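Local structure of DMATS type aromatic prenyltransferase (Micromonospora olivasterospora, 6ZRX) at residues F129-S134 with V147-E152; R194-A199 with Y213-E218; A237-F242 with L332-P337. The protein probably transfers a dimethylallyl group to the indole 6-position of tryptophan, as an aromatic prenyltransferase of the DMATS type. All coordinates share one frame; numbering follows the deposited sequence.

Contact 1: F129-S134 with V147-E152; sequences FAMWCS and VYLNPE. With 6C7 (S-(3-methylbut-2-en-1-yl) trihydrogen thiodiphosphate), chain E.
N150 bonds to the facing segment twice. Its side-chain ND2 gives a hydrogen bond to F129 O at 2.8 Å, with 159° at the hydrogen and the acceptor close to the amide plane, while its backbone N reaches A130 O at 3.1 Å. CG stands anti to the backbone N (chi1 -175°), and this turns the amide back toward F129. OD1 meanwhile accepts from E152 N in an Asx turn, so both ends of the amide are engaged and its rotation is fixed. Further along, W132 and Y148 make an antiparallel hydrogen-bonded pair, W132 N to Y148 O and Y148 N to W132 O both measuring 2.9 Å. The pairs M131-L149 and C133-V147 beside it are non-hydrogen-bonded. This is the pairing of the hairpin 131-137/144-149, two neighbouring strands of the ABBA barrel. W132 and Y148 share its ligand-bearing face: W132 touches the bound tryptophan, and Y148 OH donates to O7 of the thiodiphosphate at a modelled length so short that its exact value is doubtful. O7 lies in the plane of the Y148 ring, at its edge; R76, K146 and K211 also bond to the thiodiphosphate. Another stretch of the tyrosine edge rests on S134, CE1 to CB 3.5 Å. The F129 ring carries N150 CB over one face, 3.8 Å from its centroid, with the asparagine amide stacked only 4° from parallel. The edge of that ring meets the backbone, CE2 lying 3.7 Å from Y148 O. On the other side of the sheet, M131 bends at its thioether so that CE touches V147 CG1 and L149 CD2, each at 3.9 Å, under a cover that includes L92 and L99 of helix 88-106.

Contact 2: R194-A199 with Y213-E218; sequences RLTFFA and YLTHHE. With 6C7 (S-(3-methylbut-2-en-1-yl) trihydrogen thiodiphosphate), chain E.
R194 and T215 exchange two backbone hydrogen bonds, R194 N to T215 O at 2.9 Å and T215 N to R194 O at 2.8 Å. Beyond them the pairing slips by one residue: T196 N donates to Y213 O, Y213 N donates to F197 O, and T196 and F197 thus both face Y213 in a classic beta bulge. The side chains of T196 and T215 add a polar link of their own. T196 OG1 sits between its own backbone N and carbonyl carbon (chi1 49°), a position that brings it 3.1 Å from T215 OG1, a hydrogen bond in which either hydroxyl could be the donor. Among the aromatic contacts, F197 turns its ring edge to the face of Y213 in a T-shaped pair, centroids 5.8 Å apart and planes at 81°. Methyl C13 of the prenyl group lies over one face of F197, 3.8 Å from CD1, and also 3.5 Å from Y213 CD2, so the two rings wall it on different sides. The Y213 hydroxyl is hydrogen-bonded to K146 NZ. With an alanine here, neither ring nor hydroxyl remains, and the F197 edge and methyl C13 would probably be left without cover on that side and K146 without one of its partners. Apolar packing continues with A199 CB at the edge of the tyrosine ring and, on the opposite face of the sheet, L195 CD2 alongside L214 CD1 at 3.7 Å. Near the strand ends R194 lays CG against the edge of the H217 ring, 3.6 Å from NE2, while its guanidinium forms a salt bridge with E152. Together this is a bulged antiparallel hairpin of the ABBA barrel, with aromatic side chains lining the prenyl-donor pocket.

Contact 3: A237-F242 with L332-P337; sequences AEIEEF and LRLGAP
F242 lays its ring over L332, whose CB sits above the ring centre, 3.7 Å from the centroid and 13° off the normal, a clear CH-pi contact. With CG anti to the backbone N (chi1 -171°), the ring reaches out from the helix toward the strand, far enough for CZ to come within 3.6 Å of L332 N. F242 and L332 reach toward each other's backbones and pass on the way, and L332 CD2 carries on along the phenylalanine to E238. One turn back on the helix, I239 crosses L334 at a slant, their CD1 methyls 3.4 Å apart, closer than carbons normally pack, so the fit is snug. E238, extended beyond CG, runs across L332 and back along L334, OE2 lying 3.9 Å from CD2 of each. That carboxylate has its polar partner elsewhere, in the hydroxyl of Y301, so what it gives the leucines is simple van der Waals cover. No hydrogen bond joins the two segments. Between L332 and L334, R333 points away from the helix and touches the thiodiphosphate. The axes of 237-242 and 332-334 run nearly antiparallel, at 166° and 10.7 Å, a spacing filled by side chains alone. Such a seam, with helix 236-247 laid against the outer face of strand 327-334, is characteristic of the ABBA barrel, whose ring of helices surrounds a closed sheet.

In the fold
All three contacts belong to one curled antiparallel sheet, but they use it differently. Contacts 1 and 2 are successive hairpins that turn one face to the ligand-filled interior; their strands 144-149 and 193-200 are themselves neighbours, tied by the E152-R194 salt bridge and a probable backbone bond from L149 N to F198 O. Both are held mainly by backbone hydrogen bonds and both put aromatic side chains against the prenyl thiodiphosphate. Contact 3 lies on the outer side of the sheet, with E238 and L334 partly exposed, about 17 Å from contact 2 and 24 Å from contact 1, centre to centre. It joins helix to sheet by apolar packing.

Contact 1: F129-S134 with V147-E152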
# COMPACT_ATOMS: atom_id res chain seq x y z
N PHE A 129 1.68 -5.07 13.29
CA PHE A 129 0.74 -4.00 12.86
C PHE A 129 -0.71 -4.47 13.08
O PHE A 129 -1.00 -5.68 12.93
CB PHE A 129 1.04 -3.56 11.42
CG PHE A 129 0.00 -3.89 10.38
CD1 PHE A 129 0.06 -5.07 9.66
CD2 PHE A 129 -1.00 -2.98 10.08
CE1 PHE A 129 -0.89 -5.34 8.68
CE2 PHE A 129 -1.95 -3.26 9.10
CZ PHE A 129 -1.90 -4.45 8.41
N ALA A 130 -1.57 -3.54 13.47
CA ALA A 130 -3.03 -3.72 13.62
C ALA A 130 -3.75 -2.77 12.67
O ALA A 130 -4.71 -3.22 12.04
CB ALA A 130 -3.45 -3.48 15.06
N MET A 131 -3.31 -1.52 12.57
CA MET A 131 -3.96 -0.47 11.74
C MET A 131 -2.88 0.46 11.15
O MET A 131 -2.09 1.06 11.92
CB MET A 131 -4.94 0.35 12.59
CG MET A 131 -5.47 1.63 11.93
SD MET A 131 -6.53 2.59 13.07
CE MET A 131 -8.05 1.64 12.98
N TRP A 132 -2.85 0.56 9.83
CA TRP A 132 -2.10 1.62 9.10
C TRP A 132 -3.13 2.52 8.44
O TRP A 132 -4.30 2.15 8.39
CB TRP A 132 -1.14 1.04 8.06
CG TRP A 132 0.01 0.26 8.62
CD1 TRP A 132 0.46 0.26 9.91
CD2 TRP A 132 0.92 -0.58 7.89
NE1 TRP A 132 1.55 -0.56 10.04
CE2 TRP A 132 1.85 -1.09 8.82
CE3 TRP A 132 1.00 -1.00 6.55
CZ2 TRP A 132 2.87 -1.97 8.45
CZ3 TRP A 132 2.00 -1.88 6.19
CH2 TRP A 132 2.93 -2.34 7.13
N CYS A 133 -2.70 3.65 7.91
CA CYS A 133 -3.58 4.48 7.07
C CYS A 133 -2.82 5.04 5.88
O CYS A 133 -1.57 5.00 5.88
CB CYS A 133 -4.19 5.59 7.88
SG CYS A 133 -2.96 6.75 8.46
N SER A 134 -3.58 5.50 4.90
CA SER A 134 -3.08 6.18 3.70
C SER A 134 -3.73 7.56 3.65
O SER A 134 -4.95 7.64 3.90
CB SER A 134 -3.37 5.37 2.46
OG SER A 134 -2.99 6.08 1.28
N VAL A 147 -8.02 3.30 5.60
CA VAL A 147 -7.56 2.53 6.78
C VAL A 147 -7.20 1.13 6.32
O VAL A 147 -8.01 0.54 5.61
CB VAL A 147 -8.64 2.50 7.87
CG1 VAL A 147 -8.22 1.66 9.06
CG2 VAL A 147 -9.01 3.90 8.30
N TYR A 148 -6.04 0.63 6.72
CA TYR A 148 -5.62 -0.77 6.45
C TYR A 148 -5.64 -1.53 7.77
O TYR A 148 -4.92 -1.12 8.69
CB TYR A 148 -4.22 -0.87 5.86
CG TYR A 148 -3.96 -0.03 4.65
CD1 TYR A 148 -3.63 1.31 4.80
CD2 TYR A 148 -3.95 -0.58 3.38
CE1 TYR A 148 -3.34 2.10 3.70
CE2 TYR A 148 -3.67 0.20 2.26
CZ TYR A 148 -3.35 1.55 2.43
OH TYR A 148 -3.05 2.35 1.37
N LEU A 149 -6.47 -2.55 7.86
CA LEU A 149 -6.59 -3.42 9.05
C LEU A 149 -5.88 -4.75 8.78
O LEU A 149 -5.83 -5.17 7.60
CB LEU A 149 -8.07 -3.61 9.38
CG LEU A 149 -8.81 -2.34 9.80
CD1 LEU A 149 -10.29 -2.60 9.97
CD2 LEU A 149 -8.23 -1.78 11.09
N ASN A 150 -5.30 -5.34 9.82
CA ASN A 150 -4.56 -6.62 9.76
C ASN A 150 -5.54 -7.76 10.00
O ASN A 150 -6.01 -7.93 11.13
CB ASN A 150 -3.40 -6.64 10.77
CG ASN A 150 -2.54 -7.88 10.65
OD1 ASN A 150 -2.77 -8.71 9.79
ND2 ASN A 150 -1.54 -8.00 11.51
N PRO A 151 -5.89 -8.57 8.97
CA PRO A 151 -6.77 -9.72 9.17
C PRO A 151 -6.17 -10.81 10.07
O PRO A 151 -6.93 -11.61 10.58
CB PRO A 151 -6.98 -10.28 7.75
CG PRO A 151 -6.56 -9.15 6.83
CD PRO A 151 -5.46 -8.44 7.57
N GLU A 152 -4.84 -10.81 10.25
CA GLU A 152 -4.09 -11.82 11.04
C GLU A 152 -3.81 -11.30 12.46
O GLU A 152 -2.98 -11.93 13.16
CB GLU A 152 -2.77 -12.15 10.33
CG GLU A 152 -2.95 -12.71 8.94
CD GLU A 152 -1.66 -13.10 8.24
OE1 GLU A 152 -1.72 -13.94 7.33
OE2 GLU A 152 -0.60 -12.57 8.62
O4 6C7 E . -4.16 0.84 -5.28
P1 6C7 E . -4.50 1.81 -4.16
O6 6C7 E . -4.88 3.18 -4.67
O5 6C7 E . -5.53 1.26 -3.19
O2 6C7 E . -3.12 1.98 -3.37
P3 6C7 E . -2.56 1.58 -1.93
O8 6C7 E . -1.15 2.07 -1.86
O7 6C7 E . -3.52 2.14 -0.93
S9 6C7 E . -2.48 -0.47 -1.77
C10 6C7 E . -0.72 -0.86 -1.55
C11 6C7 E . -0.30 -0.73 -0.13
C12 6C7 E . -0.39 -1.67 0.81
C13 6C7 E . -1.03 -3.01 0.59
C14 6C7 E . 0.15 -1.47 2.19

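Contact 2: R194-A199 with Y213-E218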
# COMPACT_ATOMS: atom_id res chain seq x y z
N ARG A 194 -1.91 -15.61 2.01
CA ARG A 194 -2.16 -14.97 3.32
C ARG A 194 -3.07 -13.75 3.13
O ARG A 194 -2.81 -12.95 2.20
CB ARG A 194 -0.83 -14.57 3.97
CG ARG A 194 0.08 -15.75 4.28
CD ARG A 194 -0.15 -16.32 5.66
NE ARG A 194 0.33 -15.40 6.69
CZ ARG A 194 1.55 -15.40 7.24
NH1 ARG A 194 2.46 -16.30 6.88
NH2 ARG A 194 1.84 -14.51 8.17
N LEU A 195 -4.10 -13.63 3.97
CA LEU A 195 -4.99 -12.43 4.08
C LEU A 195 -4.24 -11.35 4.86
O LEU A 195 -4.24 -11.40 6.10
CB LEU A 195 -6.29 -12.84 4.78
CG LEU A 195 -7.13 -13.89 4.06
CD1 LEU A 195 -8.06 -14.61 5.03
CD2 LEU A 195 -7.93 -13.27 2.93
N THR A 196 -3.60 -10.40 4.16
CA THR A 196 -2.56 -9.52 4.75
C THR A 196 -3.10 -8.11 5.04
O THR A 196 -2.62 -7.52 6.03
CB THR A 196 -1.32 -9.50 3.86
OG1 THR A 196 -1.77 -9.27 2.53
CG2 THR A 196 -0.56 -10.81 3.92
N PHE A 197 -4.02 -7.58 4.23
CA PHE A 197 -4.64 -6.25 4.48
C PHE A 197 -6.14 -6.27 4.17
O PHE A 197 -6.56 -6.90 3.18
CB PHE A 197 -3.95 -5.14 3.67
CG PHE A 197 -2.47 -5.06 3.91
CD1 PHE A 197 -1.58 -5.77 3.12
CD2 PHE A 197 -1.96 -4.30 4.96
CE1 PHE A 197 -0.22 -5.71 3.35
CE2 PHE A 197 -0.60 -4.24 5.19
CZ PHE A 197 0.27 -4.94 4.39
N PHE A 198 -6.91 -5.58 5.00
CA PHE A 198 -8.35 -5.29 4.82
C PHE A 198 -8.50 -3.78 4.85
O PHE A 198 -8.28 -3.18 5.90
CB PHE A 198 -9.15 -5.99 5.92
CG PHE A 198 -10.65 -5.87 5.77
CD1 PHE A 198 -11.31 -4.73 6.20
CD2 PHE A 198 -11.39 -6.90 5.22
CE1 PHE A 198 -12.69 -4.63 6.06
CE2 PHE A 198 -12.76 -6.80 5.09
CZ PHE A 198 -13.41 -5.66 5.51
N ALA A 199 -8.80 -3.16 3.71
CA ALA A 199 -8.74 -1.70 3.55
C ALA A 199 -10.12 -1.13 3.25
O ALA A 199 -10.85 -1.73 2.44
CB ALA A 199 -7.77 -1.36 2.46
N TYR A 213 -6.38 -7.67 0.35
CA TYR A 213 -5.03 -7.95 -0.20
C TYR A 213 -4.60 -9.34 0.22
O TYR A 213 -4.69 -9.65 1.44
CB TYR A 213 -4.01 -6.93 0.30
CG TYR A 213 -4.29 -5.51 -0.11
CD1 TYR A 213 -5.36 -4.81 0.44
CD2 TYR A 213 -3.49 -4.85 -1.02
CE1 TYR A 213 -5.62 -3.50 0.09
CE2 TYR A 213 -3.74 -3.54 -1.38
CZ TYR A 213 -4.81 -2.86 -0.82
OH TYR A 213 -5.07 -1.57 -1.17
N LEU A 214 -4.15 -10.14 -0.74
CA LEU A 214 -3.61 -11.50 -0.54
C LEU A 214 -2.12 -11.48 -0.89
O LEU A 214 -1.79 -10.99 -1.98
CB LEU A 214 -4.36 -12.49 -1.43
CG LEU A 214 -5.60 -13.14 -0.83
CD1 LEU A 214 -6.62 -12.11 -0.37
CD2 LEU A 214 -6.23 -14.10 -1.83
N THR A 215 -1.28 -11.99 -0.00
CA THR A 215 0.16 -12.20 -0.26
C THR A 215 0.36 -13.65 -0.71
O THR A 215 -0.03 -14.57 0.06
CB THR A 215 1.02 -11.86 0.96
OG1 THR A 215 0.75 -10.49 1.28
CG2 THR A 215 2.50 -12.04 0.71
N HIS A 216 0.91 -13.82 -1.90
CA HIS A 216 1.18 -15.13 -2.55
C HIS A 216 2.66 -15.47 -2.37
O HIS A 216 3.49 -14.95 -3.15
CB HIS A 216 0.77 -15.08 -4.03
CG HIS A 216 -0.63 -14.60 -4.29
ND1 HIS A 216 -1.75 -15.34 -3.94
CD2 HIS A 216 -1.09 -13.49 -4.90
CE1 HIS A 216 -2.84 -14.69 -4.30
NE2 HIS A 216 -2.46 -13.55 -4.90
N HIS A 217 2.99 -16.27 -1.36
CA HIS A 217 4.40 -16.59 -0.98
C HIS A 217 5.00 -17.57 -1.98
O HIS A 217 4.34 -18.57 -2.29
CB HIS A 217 4.47 -17.12 0.46
CG HIS A 217 4.16 -16.07 1.46
ND1 HIS A 217 5.06 -15.08 1.79
CD2 HIS A 217 3.05 -15.83 2.19
CE1 HIS A 217 4.52 -14.28 2.69
NE2 HIS A 217 3.28 -14.73 2.95
N GLU A 218 6.22 -17.28 -2.46
CA GLU A 218 7.00 -18.15 -3.38
C GLU A 218 6.10 -18.55 -4.55
O GLU A 218 6.07 -19.75 -4.89
CB GLU A 218 7.51 -19.38 -2.64
CG GLU A 218 8.28 -19.05 -1.38
CD GLU A 218 8.79 -20.28 -0.65
OE1 GLU A 218 9.50 -21.08 -1.30
OE2 GLU A 218 8.48 -20.44 0.54
O4 6C7 E . -4.16 0.84 -5.28
P1 6C7 E . -4.50 1.81 -4.16
O6 6C7 E . -4.88 3.18 -4.67
O5 6C7 E . -5.53 1.26 -3.19
O2 6C7 E . -3.12 1.98 -3.37
P3 6C7 E . -2.56 1.58 -1.93
O8 6C7 E . -1.15 2.07 -1.86
O7 6C7 E . -3.52 2.14 -0.93
S9 6C7 E . -2.48 -0.47 -1.77
C10 6C7 E . -0.72 -0.86 -1.55
C11 6C7 E . -0.30 -0.73 -0.13
C12 6C7 E . -0.39 -1.67 0.81
C13 6C7 E . -1.03 -3.01 0.59
C14 6C7 E . 0.15 -1.47 2.19

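Contact 3: A237-F242 with L332-P337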
# COMPACT_ATOMS: atom_id res chain seq x y z
N ALA A 237 -2.64 -12.77 -19.54
CA ALA A 237 -1.47 -12.45 -20.38
C ALA A 237 -0.91 -11.08 -19.96
O ALA A 237 0.33 -10.97 -19.84
CB ALA A 237 -1.84 -12.47 -21.84
N GLU A 238 -1.79 -10.10 -19.72
CA GLU A 238 -1.40 -8.73 -19.33
C GLU A 238 -0.74 -8.78 -17.96
O GLU A 238 0.31 -8.13 -17.79
CB GLU A 238 -2.61 -7.79 -19.31
CG GLU A 238 -2.23 -6.35 -19.06
CD GLU A 238 -3.39 -5.36 -19.09
OE1 GLU A 238 -4.52 -5.78 -19.41
OE2 GLU A 238 -3.15 -4.19 -18.78
N ILE A 239 -1.31 -9.53 -17.01
CA ILE A 239 -0.78 -9.61 -15.62
C ILE A 239 0.59 -10.28 -15.69
O ILE A 239 1.53 -9.78 -15.05
CB ILE A 239 -1.74 -10.36 -14.68
CG1 ILE A 239 -3.14 -9.75 -14.66
CG2 ILE A 239 -1.14 -10.46 -13.28
CD1 ILE A 239 -3.19 -8.34 -14.15
N GLU A 240 0.71 -11.36 -16.48
CA GLU A 240 1.98 -12.10 -16.66
C GLU A 240 3.02 -11.16 -17.27
O GLU A 240 4.17 -11.21 -16.84
CB GLU A 240 1.78 -13.35 -17.52
CG GLU A 240 3.05 -14.17 -17.69
CD GLU A 240 2.85 -15.60 -18.18
OE1 GLU A 240 1.77 -16.17 -17.93
OE2 GLU A 240 3.79 -16.13 -18.82
N GLU A 241 2.61 -10.35 -18.26
CA GLU A 241 3.51 -9.42 -18.99
C GLU A 241 4.05 -8.36 -18.02
O GLU A 241 5.26 -8.08 -18.08
CB GLU A 241 2.78 -8.79 -20.19
CG GLU A 241 2.75 -9.72 -21.40
CD GLU A 241 1.83 -9.28 -22.52
OE1 GLU A 241 1.69 -10.04 -23.50
OE2 GLU A 241 1.26 -8.17 -22.42
N PHE A 242 3.19 -7.81 -17.16
CA PHE A 242 3.57 -6.84 -16.09
C PHE A 242 4.62 -7.48 -15.16
O PHE A 242 5.66 -6.85 -14.91
CB PHE A 242 2.34 -6.35 -15.34
CG PHE A 242 2.60 -5.21 -14.39
CD1 PHE A 242 2.93 -5.45 -13.07
CD2 PHE A 242 2.53 -3.89 -14.83
CE1 PHE A 242 3.17 -4.39 -12.19
CE2 PHE A 242 2.78 -2.84 -13.95
CZ PHE A 242 3.09 -3.10 -12.64
N LEU A 332 -0.01 -2.54 -10.99
CA LEU A 332 -0.97 -2.34 -12.11
C LEU A 332 -2.37 -2.40 -11.53
O LEU A 332 -2.65 -3.36 -10.80
CB LEU A 332 -0.74 -3.43 -13.16
CG LEU A 332 -1.70 -3.42 -14.35
CD1 LEU A 332 -1.65 -2.10 -15.08
CD2 LEU A 332 -1.39 -4.57 -15.29
N ARG A 333 -3.19 -1.38 -11.80
CA ARG A 333 -4.59 -1.25 -11.32
C ARG A 333 -5.55 -1.44 -12.50
O ARG A 333 -5.46 -0.65 -13.46
CB ARG A 333 -4.81 0.12 -10.67
CG ARG A 333 -4.08 0.29 -9.34
CD ARG A 333 -3.49 1.67 -9.13
NE ARG A 333 -4.30 2.75 -9.66
CZ ARG A 333 -3.84 3.80 -10.33
NH1 ARG A 333 -2.54 3.94 -10.55
NH2 ARG A 333 -4.68 4.72 -10.77
N LEU A 334 -6.42 -2.45 -12.42
CA LEU A 334 -7.42 -2.80 -13.47
C LEU A 334 -8.84 -2.60 -12.93
O LEU A 334 -9.08 -2.92 -11.74
CB LEU A 334 -7.18 -4.25 -13.90
CG LEU A 334 -5.78 -4.55 -14.44
CD1 LEU A 334 -5.61 -6.03 -14.72
CD2 LEU A 334 -5.48 -3.75 -15.69
N GLY A 335 -9.75 -2.08 -13.77
CA GLY A 335 -11.18 -1.90 -13.46
C GLY A 335 -11.45 -0.60 -12.73
O GLY A 335 -10.59 0.30 -12.77
N ALA A 336 -12.61 -0.51 -12.07
CA ALA A 336 -13.10 0.69 -11.35
C ALA A 336 -12.41 0.78 -9.98
O ALA A 336 -12.04 -0.25 -9.41
CB ALA A 336 -14.60 0.62 -11.21
N PRO A 337 -12.24 1.99 -9.40
CA PRO A 337 -12.73 3.23 -9.99
C PRO A 337 -11.77 4.01 -10.91
O PRO A 337 -12.28 4.79 -11.71
CB PRO A 337 -13.01 4.08 -8.74
CG PRO A 337 -11.92 3.65 -7.75
CD PRO A 337 -11.60 2.21 -8.10